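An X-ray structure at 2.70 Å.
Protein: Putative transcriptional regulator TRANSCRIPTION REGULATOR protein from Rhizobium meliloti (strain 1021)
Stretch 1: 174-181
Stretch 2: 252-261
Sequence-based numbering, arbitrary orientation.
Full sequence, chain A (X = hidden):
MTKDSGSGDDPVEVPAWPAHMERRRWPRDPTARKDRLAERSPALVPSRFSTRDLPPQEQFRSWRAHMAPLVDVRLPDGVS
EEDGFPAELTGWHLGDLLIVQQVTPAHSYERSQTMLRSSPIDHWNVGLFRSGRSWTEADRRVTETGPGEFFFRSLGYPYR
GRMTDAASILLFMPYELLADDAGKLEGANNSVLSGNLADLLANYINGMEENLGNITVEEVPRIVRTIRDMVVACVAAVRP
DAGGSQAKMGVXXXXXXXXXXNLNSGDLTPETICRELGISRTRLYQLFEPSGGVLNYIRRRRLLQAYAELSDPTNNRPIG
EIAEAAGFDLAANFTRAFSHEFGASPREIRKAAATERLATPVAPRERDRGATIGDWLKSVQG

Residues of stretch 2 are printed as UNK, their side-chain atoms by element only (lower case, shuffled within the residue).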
# COMPACT_ATOMS: atom_id res chain seq x y z
N PRO A 174 5.30 -4.85 0.13
CA PRO A 174 5.69 -4.90 -1.29
C PRO A 174 5.12 -6.13 -2.00
O PRO A 174 5.01 -7.18 -1.37
CB PRO A 174 7.22 -4.99 -1.25
CG PRO A 174 7.62 -4.66 0.14
CD PRO A 174 6.47 -5.01 1.02
N TYR A 175 4.78 -5.99 -3.28
CA TYR A 175 4.06 -7.03 -4.04
C TYR A 175 4.46 -8.45 -3.68
O TYR A 175 3.61 -9.31 -3.46
CB TYR A 175 4.25 -6.88 -5.56
CG TYR A 175 3.32 -7.80 -6.32
CD1 TYR A 175 1.96 -7.51 -6.39
CD2 TYR A 175 3.77 -8.97 -6.90
CE1 TYR A 175 1.08 -8.35 -7.04
CE2 TYR A 175 2.89 -9.82 -7.56
CZ TYR A 175 1.54 -9.50 -7.62
OH TYR A 175 0.61 -10.30 -8.25
N GLU A 176 5.76 -8.67 -3.64
CA GLU A 176 6.32 -10.00 -3.51
C GLU A 176 6.05 -10.66 -2.17
O GLU A 176 5.95 -11.89 -2.10
CB GLU A 176 7.81 -9.93 -3.79
CG GLU A 176 8.48 -11.29 -3.88
CD GLU A 176 7.95 -12.19 -4.99
OE1 GLU A 176 7.51 -11.68 -6.05
OE2 GLU A 176 8.00 -13.43 -4.80
N LEU A 177 5.93 -9.87 -1.11
CA LEU A 177 5.62 -10.39 0.23
C LEU A 177 4.43 -11.35 0.21
O LEU A 177 4.48 -12.42 0.83
CB LEU A 177 5.34 -9.24 1.22
CG LEU A 177 6.02 -9.33 2.58
CD1 LEU A 177 5.61 -10.61 3.31
CD2 LEU A 177 7.54 -9.25 2.45
N LEU A 178 3.39 -10.98 -0.52
CA LEU A 178 2.14 -11.73 -0.58
C LEU A 178 1.82 -12.31 -1.97
O LEU A 178 0.73 -12.85 -2.17
CB LEU A 178 0.98 -10.82 -0.13
CG LEU A 178 1.08 -10.18 1.27
CD1 LEU A 178 0.14 -8.99 1.43
CD2 LEU A 178 0.80 -11.22 2.34
N ALA A 179 2.76 -12.23 -2.91
CA ALA A 179 2.54 -12.68 -4.29
C ALA A 179 2.09 -14.16 -4.39
O ALA A 179 1.34 -14.52 -5.30
CB ALA A 179 3.78 -12.44 -5.14
N ASP A 180 2.55 -14.99 -3.45
CA ASP A 180 2.13 -16.39 -3.40
C ASP A 180 0.61 -16.57 -3.29
O ASP A 180 0.05 -17.44 -3.94
CB ASP A 180 2.82 -17.14 -2.24
CG ASP A 180 4.27 -17.53 -2.56
OD1 ASP A 180 4.73 -17.33 -3.71
OD2 ASP A 180 4.94 -18.05 -1.64
N ASP A 181 -0.06 -15.73 -2.48
CA ASP A 181 -1.52 -15.81 -2.35
C ASP A 181 -2.24 -14.71 -3.15
O ASP A 181 -3.30 -14.23 -2.75
CB ASP A 181 -1.91 -15.81 -0.86
CG ASP A 181 -1.55 -17.12 -0.14
OD1 ASP A 181 -0.42 -17.23 0.40
OD2 ASP A 181 -2.40 -18.03 -0.09
N UNK A 252 2.35 -1.48 -12.98
CA UNK A 252 3.37 -2.03 -12.08
C UNK A 252 2.92 -3.30 -11.39
O UNK A 252 3.71 -4.23 -11.23
c UNK A 252 3.82 -1.02 -11.02
s UNK A 252 6.51 -1.97 -11.14
c UNK A 252 7.65 -0.83 -10.36
c UNK A 252 5.05 -1.44 -10.21
N UNK A 253 1.66 -3.35 -11.00
CA UNK A 253 1.09 -4.56 -10.41
C UNK A 253 1.09 -5.69 -11.46
O UNK A 253 1.42 -6.83 -11.15
o UNK A 253 -1.34 -6.98 -9.52
c UNK A 253 -0.67 -4.95 -8.52
c UNK A 253 -0.33 -4.28 -9.86
o UNK A 253 -2.63 -6.16 -7.92
c UNK A 253 -1.62 -6.11 -8.66
N UNK A 254 0.75 -5.35 -12.71
CA UNK A 254 0.78 -6.33 -13.80
C UNK A 254 2.19 -6.82 -14.12
O UNK A 254 2.37 -8.00 -14.39
c UNK A 254 -2.18 -5.50 -16.19
c UNK A 254 -1.52 -3.52 -17.57
n UNK A 254 -1.25 -4.26 -18.65
c UNK A 254 0.06 -5.80 -15.05
n UNK A 254 -1.37 -2.20 -17.63
n UNK A 254 -1.97 -4.07 -16.43
c UNK A 254 -1.45 -5.92 -14.93
N UNK A 255 3.17 -5.92 -14.06
CA UNK A 255 4.58 -6.25 -14.26
C UNK A 255 5.15 -7.12 -13.13
O UNK A 255 5.79 -8.14 -13.39
c UNK A 255 5.41 -4.98 -14.38
N UNK A 256 4.92 -6.70 -11.89
CA UNK A 256 5.37 -7.49 -10.73
C UNK A 256 4.77 -8.90 -10.69
O UNK A 256 5.45 -9.85 -10.26
n UNK A 256 5.88 -4.72 -8.15
c UNK A 256 5.10 -6.76 -9.41
c UNK A 256 6.13 -5.72 -9.06
c UNK A 256 7.39 -5.53 -9.49
c UNK A 256 6.95 -3.96 -8.02
n UNK A 256 7.88 -4.43 -8.82
N UNK A 257 3.52 -9.03 -11.15
CA UNK A 257 2.85 -10.32 -11.24
C UNK A 257 3.43 -11.17 -12.36
O UNK A 257 3.76 -12.34 -12.15
n UNK A 257 -3.48 -10.34 -12.37
c UNK A 257 1.35 -10.15 -11.48
n UNK A 257 -2.63 -9.63 -14.39
n UNK A 257 -1.24 -10.65 -12.86
c UNK A 257 -0.92 -11.28 -11.58
c UNK A 257 -2.45 -10.21 -13.20
c UNK A 257 0.57 -11.47 -11.39
N UNK A 258 3.52 -10.58 -13.55
CA UNK A 258 4.10 -11.28 -14.70
C UNK A 258 5.44 -11.87 -14.29
O UNK A 258 5.64 -13.07 -14.41
c UNK A 258 4.27 -12.45 -19.05
c UNK A 258 3.83 -11.74 -17.94
c UNK A 258 6.54 -11.88 -18.51
c UNK A 258 5.64 -12.52 -19.33
c UNK A 258 4.74 -11.09 -17.11
c UNK A 258 6.09 -11.17 -17.41
o UNK A 258 6.11 -13.23 -20.43
c UNK A 258 4.26 -10.34 -15.90
N UNK A 259 6.33 -11.03 -13.77
CA UNK A 259 7.63 -11.47 -13.28
C UNK A 259 7.52 -12.60 -12.27
O UNK A 259 8.26 -13.58 -12.38
c UNK A 259 9.61 -10.77 -11.80
c UNK A 259 8.45 -10.29 -12.69
c UNK A 259 9.53 -8.08 -13.39
c UNK A 259 9.01 -9.43 -13.83
N UNK A 260 6.63 -12.47 -11.30
CA UNK A 260 6.45 -13.52 -10.27
C UNK A 260 6.07 -14.86 -10.89
O UNK A 260 6.64 -15.89 -10.52
c UNK A 260 4.25 -15.20 -8.19
n UNK A 260 4.40 -15.84 -6.99
c UNK A 260 5.32 -15.20 -6.28
n UNK A 260 5.76 -14.18 -6.98
c UNK A 260 5.11 -14.15 -8.19
c UNK A 260 5.38 -13.10 -9.24
N UNK A 261 5.13 -14.83 -11.84
CA UNK A 261 4.68 -16.06 -12.51
C UNK A 261 5.73 -16.69 -13.43
O UNK A 261 5.86 -17.92 -13.47
c UNK A 261 2.16 -15.39 -12.50
c UNK A 261 3.40 -15.79 -13.31
c UNK A 261 1.81 -16.43 -11.45
c UNK A 261 0.99 -15.16 -13.44

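Position 252 carries three carbons and a sulfur in an unbranched chain, with the sulfur ahead of the last carbon, and it touches nothing on stretch 1; a thioether of this kind is Met252. At 253 there are three carbons in a row, the third carrying two oxygens, one of which lies 3.7 Å from CE1 of Tyr175. The carboxylate at the end of two methylenes identifies Glu253, and the close oxygen is OE1. Position 254 has three carbons, a nitrogen and a carbon bearing two more nitrogens, a guanidinium on a chain whose CA-to-CB bond points away from stretch 1; this is Arg254. A single carbon at 255, out of reach of stretch 1, gives Ala255.

At 256 one carbon precedes a five-membered ring of three carbons and two nitrogens; its CA-to-CB bond points toward stretch 1 and its CB lies 3.6 Å from CD2 of Tyr175. The imidazole marks His256. The end of the side chain leads away, and ND1 is hydrogen-bonded elsewhere in the structure. Position 257 repeats the guanidinium pattern of three carbons, a nitrogen and a carbon with two nitrogens. Its contact with stretch 1 is made near the backbone, where CB sits 3.3 Å from OH of Tyr175, while the end of the side chain leads away. It is Arg257.

Position 258 holds one carbon and a six-carbon ring bearing an oxygen; its CA-to-CB bond points away from stretch 1, which it does not touch: Tyr258. Four carbons at 259, forked at the first with one arm two carbons long, touch nothing on stretch 1; this is Ile259. At 260 a carbon again leads to a five-membered ring of three carbons and two nitrogens. One nitrogen is 3.2 Å from OE1 of Glu176 and also 3.2 Å from CB of Ala179, and a ring carbon lies 3.4 Å from OD1 of Asp180. This is His260, and the nitrogen is ND1. Position 261 has four carbons, forked at the second, and touches nothing on stretch 1: Leu261.

The contact rests on two side chains reaching across in opposite senses. The Tyr175 side chain packs against the helix, meeting Glu253, His256 and Arg257 over about one turn, with CB of His260 at its ring edge. His260 in turn reaches stretch 1, where its ND1 donates a hydrogen bond to OE1 of Glu176 (nearly straight at 163°) and a weak one to OE2 (3.2 Å, 134°). The methyl of Ala179 covers one face of this imidazole in a CH-pi contact, while OD1 of Asp180 approaches the ring edge.

Stretch 2, residues 252-261: MERAHRYIHL
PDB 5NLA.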